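Putative exonuclease (Eubacterium rectale, PDB 3L0A) is a putative exonuclease with a PDDEXK-like fold that binds a zinc ion and probably acts as a hydrolase. Local coordinates at residues 189-194 against 207-212. Numbering follows the deposited sequence.
Sequences LPFFIA and IHVTDN
F192 and H208 face each other as a non-hydrogen-bonded antiparallel pair, their ring planes tilted 35° apart and centroids 4.8 Å apart. F192 CE2 comes within 3.6 Å of H208 CB, while CZ sits over one face of the imidazole, toward its rim. The methyl CG2 of T210 covers the centre of the opposite face. H208 CG, anti to the backbone N (chi1 -174°), lies 3.8 Å from F192 CE2. At the imidazole edge CD2 comes to 3.3 Å from F191 O, and NE2 bonds a water in the ring plane. That water, 2.7 Å from D211 OD1, donates to this carboxylate and to V209 O and accepts from F191 N, a polar junction that suits a histidine. Strands 191-197 and 204-209 form a β-hairpin within the mixed sheet of this PDDEXK-like domain; I207 and H208 carry the sheet on into a second subunit. Paired bonds between I193 and I207 hold the hairpin, I207 N to I193 O having an N-H...O angle of 170°. On the face turned from F192 and H208, apolar groups suit the buried setting: V209 CG2 meets I193 CD1 at 4.0 Å, and the flat F191 ring lays its edge, at CD2, against the same methyl. Beyond H208, the F192 ring packs edge-to-face with Y110 and touches P256 of the second subunit; an alanine at F192 would probably uncover that imidazole face and leave a gap beside both.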
ATOM      1  N   LEU A 189      -5.477 -39.206  -9.609  1.00 22.44           N
ATOM      2  CA  LEU A 189      -4.180 -38.783  -9.053  1.00 21.75           C
ATOM      3  C   LEU A 189      -4.317 -37.584  -8.117  1.00 20.61           C
ATOM      4  O   LEU A 189      -5.172 -36.712  -8.346  1.00 20.88           O
ATOM      5  CB  LEU A 189      -3.146 -38.461 -10.155  1.00 21.90           C
ATOM      6  CG  LEU A 189      -2.702 -39.565 -11.134  1.00 22.36           C
ATOM      7  CD1 LEU A 189      -1.707 -39.025 -12.171  1.00 22.63           C
ATOM      8  CD2 LEU A 189      -2.117 -40.794 -10.417  1.00 22.55           C
ATOM      9  N   PRO A 190      -3.441 -37.519  -7.085  1.00 19.47           N
ATOM     10  CA  PRO A 190      -3.342 -36.380  -6.186  1.00 18.63           C
ATOM     11  C   PRO A 190      -2.804 -35.117  -6.880  1.00 18.75           C
ATOM     12  O   PRO A 190      -2.046 -35.202  -7.865  1.00 17.25           O
ATOM     13  CB  PRO A 190      -2.357 -36.872  -5.112  1.00 18.35           C
ATOM     14  CG  PRO A 190      -1.550 -37.872  -5.760  1.00 18.51           C
ATOM     15  CD  PRO A 190      -2.422 -38.540  -6.762  1.00 19.07           C
ATOM     16  N   PHE A 191      -3.189 -33.950  -6.346  1.00 18.93           N
ATOM     17  CA  PHE A 191      -2.839 -32.675  -6.928  1.00 18.47           C
ATOM     18  C   PHE A 191      -2.003 -31.897  -5.920  1.00 18.96           C
ATOM     19  O   PHE A 191      -2.394 -31.741  -4.754  1.00 18.41           O
ATOM     20  CB  PHE A 191      -4.105 -31.912  -7.295  1.00 18.80           C
ATOM     21  CG  PHE A 191      -3.845 -30.602  -7.976  1.00 17.86           C
ATOM     22  CD1 PHE A 191      -3.469 -30.561  -9.305  1.00 14.62           C
ATOM     23  CD2 PHE A 191      -3.985 -29.404  -7.286  1.00 18.08           C
ATOM     24  CE1 PHE A 191      -3.185 -29.359  -9.931  1.00 15.21           C
ATOM     25  CE2 PHE A 191      -3.733 -28.212  -7.898  1.00 18.88           C
ATOM     26  CZ  PHE A 191      -3.340 -28.183  -9.238  1.00 18.70           C
ATOM     27  N   PHE A 192      -0.840 -31.444  -6.400  1.00 19.55           N
ATOM     28  CA  PHE A 192       0.119 -30.644  -5.655  1.00 19.63           C
ATOM     29  C   PHE A 192       0.419 -29.341  -6.394  1.00 19.51           C
ATOM     30  O   PHE A 192       0.599 -29.336  -7.617  1.00 20.54           O
ATOM     31  CB  PHE A 192       1.428 -31.394  -5.535  1.00 19.85           C
ATOM     32  CG  PHE A 192       1.322 -32.725  -4.842  1.00 19.91           C
ATOM     33  CD1 PHE A 192       1.067 -33.882  -5.568  1.00 18.16           C
ATOM     34  CD2 PHE A 192       1.518 -32.821  -3.461  1.00 20.37           C
ATOM     35  CE1 PHE A 192       0.971 -35.126  -4.922  1.00 18.83           C
ATOM     36  CE2 PHE A 192       1.467 -34.069  -2.813  1.00 20.12           C
ATOM     37  CZ  PHE A 192       1.183 -35.220  -3.553  1.00 18.74           C
ATOM     38  N   ILE A 193       0.460 -28.251  -5.641  1.00 18.66           N
ATOM     39  CA  ILE A 193       0.988 -26.975  -6.097  1.00 18.01           C
ATOM     40  C   ILE A 193       2.419 -26.856  -5.634  1.00 18.10           C
ATOM     41  O   ILE A 193       2.733 -27.058  -4.450  1.00 17.79           O
ATOM     42  CB  ILE A 193       0.149 -25.810  -5.551  1.00 18.31           C
ATOM     43  CG1 ILE A 193      -1.223 -25.805  -6.250  1.00 17.41           C
ATOM     44  CG2 ILE A 193       0.873 -24.477  -5.761  1.00 16.52           C
ATOM     45  CD1 ILE A 193      -2.307 -25.011  -5.530  1.00 18.74           C
ATOM     46  N   ALA A 194       3.316 -26.596  -6.574  1.00 17.93           N
ATOM     47  CA  ALA A 194       4.718 -26.415  -6.240  1.00 17.65           C
ATOM     48  C   ALA A 194       4.904 -24.907  -6.206  1.00 17.98           C
ATOM     49  O   ALA A 194       5.096 -24.276  -7.246  1.00 18.67           O
ATOM     50  CB  ALA A 194       5.628 -27.086  -7.301  1.00 17.20           C
ATOM     51  N   ILE A 207       2.566 -28.168  -1.837  1.00 20.01           N
ATOM     52  CA  ILE A 207       1.293 -28.175  -1.112  1.00 18.99           C
ATOM     53  C   ILE A 207       0.308 -29.179  -1.735  1.00 18.57           C
ATOM     54  O   ILE A 207      -0.130 -28.988  -2.870  1.00 18.78           O
ATOM     55  CB  ILE A 207       0.651 -26.808  -1.122  1.00 19.22           C
ATOM     56  CG1 ILE A 207       1.630 -25.759  -0.604  1.00 20.62           C
ATOM     57  CG2 ILE A 207      -0.658 -26.791  -0.276  1.00 17.70           C
ATOM     58  CD1 ILE A 207       1.705 -24.527  -1.411  1.00 17.42           C
ATOM     59  N   HIS A 208      -0.049 -30.221  -0.984  1.00 17.80           N
ATOM     60  CA  HIS A 208      -1.098 -31.177  -1.396  1.00 17.70           C
ATOM     61  C   HIS A 208      -2.492 -30.591  -1.123  1.00 17.77           C
ATOM     62  O   HIS A 208      -2.835 -30.265   0.029  1.00 17.76           O
ATOM     63  CB  HIS A 208      -0.924 -32.457  -0.638  1.00 17.14           C
ATOM     64  CG  HIS A 208      -1.841 -33.563  -1.067  1.00 18.40           C
ATOM     65  ND1 HIS A 208      -1.916 -34.763  -0.387  1.00 15.98           N
ATOM     66  CD2 HIS A 208      -2.745 -33.638  -2.074  1.00 16.96           C
ATOM     67  CE1 HIS A 208      -2.841 -35.520  -0.959  1.00 18.29           C
ATOM     68  NE2 HIS A 208      -3.372 -34.849  -1.969  1.00 16.18           N
ATOM     69  N   VAL A 209      -3.272 -30.436  -2.190  1.00 17.74           N
ATOM     70  CA  VAL A 209      -4.675 -29.990  -2.104  1.00 17.57           C
ATOM     71  C   VAL A 209      -5.534 -31.257  -2.094  1.00 17.91           C
ATOM     72  O   VAL A 209      -5.638 -31.936  -3.100  1.00 18.41           O
ATOM     73  CB  VAL A 209      -5.050 -29.097  -3.314  1.00 18.55           C
ATOM     74  CG1 VAL A 209      -6.462 -28.537  -3.162  1.00 16.45           C
ATOM     75  CG2 VAL A 209      -4.025 -27.963  -3.514  1.00 15.98           C
ATOM     76  N   THR A 210      -6.086 -31.615  -0.939  1.00 17.57           N
ATOM     77  CA  THR A 210      -6.679 -32.906  -0.743  1.00 17.18           C
ATOM     78  C   THR A 210      -8.028 -33.090  -1.448  1.00 17.45           C
ATOM     79  O   THR A 210      -8.677 -32.146  -1.824  1.00 16.30           O
ATOM     80  CB  THR A 210      -6.748 -33.244   0.763  1.00 17.18           C
ATOM     81  OG1 THR A 210      -7.241 -32.124   1.485  1.00 18.60           O
ATOM     82  CG2 THR A 210      -5.353 -33.569   1.305  1.00 17.19           C
ATOM     83  N   ASP A 211      -8.411 -34.346  -1.663  1.00 18.89           N
ATOM     84  CA  ASP A 211      -9.554 -34.658  -2.527  1.00 19.90           C
ATOM     85  C   ASP A 211     -10.900 -34.169  -1.976  1.00 20.08           C
ATOM     86  O   ASP A 211     -11.814 -33.960  -2.751  1.00 20.32           O
ATOM     87  CB  ASP A 211      -9.618 -36.155  -2.857  1.00 20.06           C
ATOM     88  CG  ASP A 211      -8.386 -36.665  -3.663  1.00 20.95           C
ATOM     89  OD1 ASP A 211      -7.641 -35.852  -4.227  1.00 19.69           O
ATOM     90  OD2 ASP A 211      -8.173 -37.902  -3.743  1.00 23.38           O
ATOM     91  N   ASN A 212     -11.028 -33.972  -0.662  1.00 20.79           N
ATOM     92  CA  ASN A 212     -12.251 -33.307  -0.093  1.00 21.52           C
ATOM     93  C   ASN A 212     -12.519 -31.899  -0.589  1.00 20.58           C
ATOM     94  O   ASN A 212     -13.660 -31.506  -0.733  1.00 19.96           O
ATOM     95  CB  ASN A 212     -12.270 -33.281   1.458  1.00 22.22           C
ATOM     96  CG  ASN A 212     -11.017 -32.596   2.098  1.00 24.63           C
ATOM     97  OD1 ASN A 212      -9.872 -32.752   1.638  1.00 27.38           O
ATOM     98  ND2 ASN A 212     -11.245 -31.904   3.212  1.00 26.40           N
TER
HETATM   99  O   HOH W   1      -5.268 -34.493  -4.063  1.00 24.36           O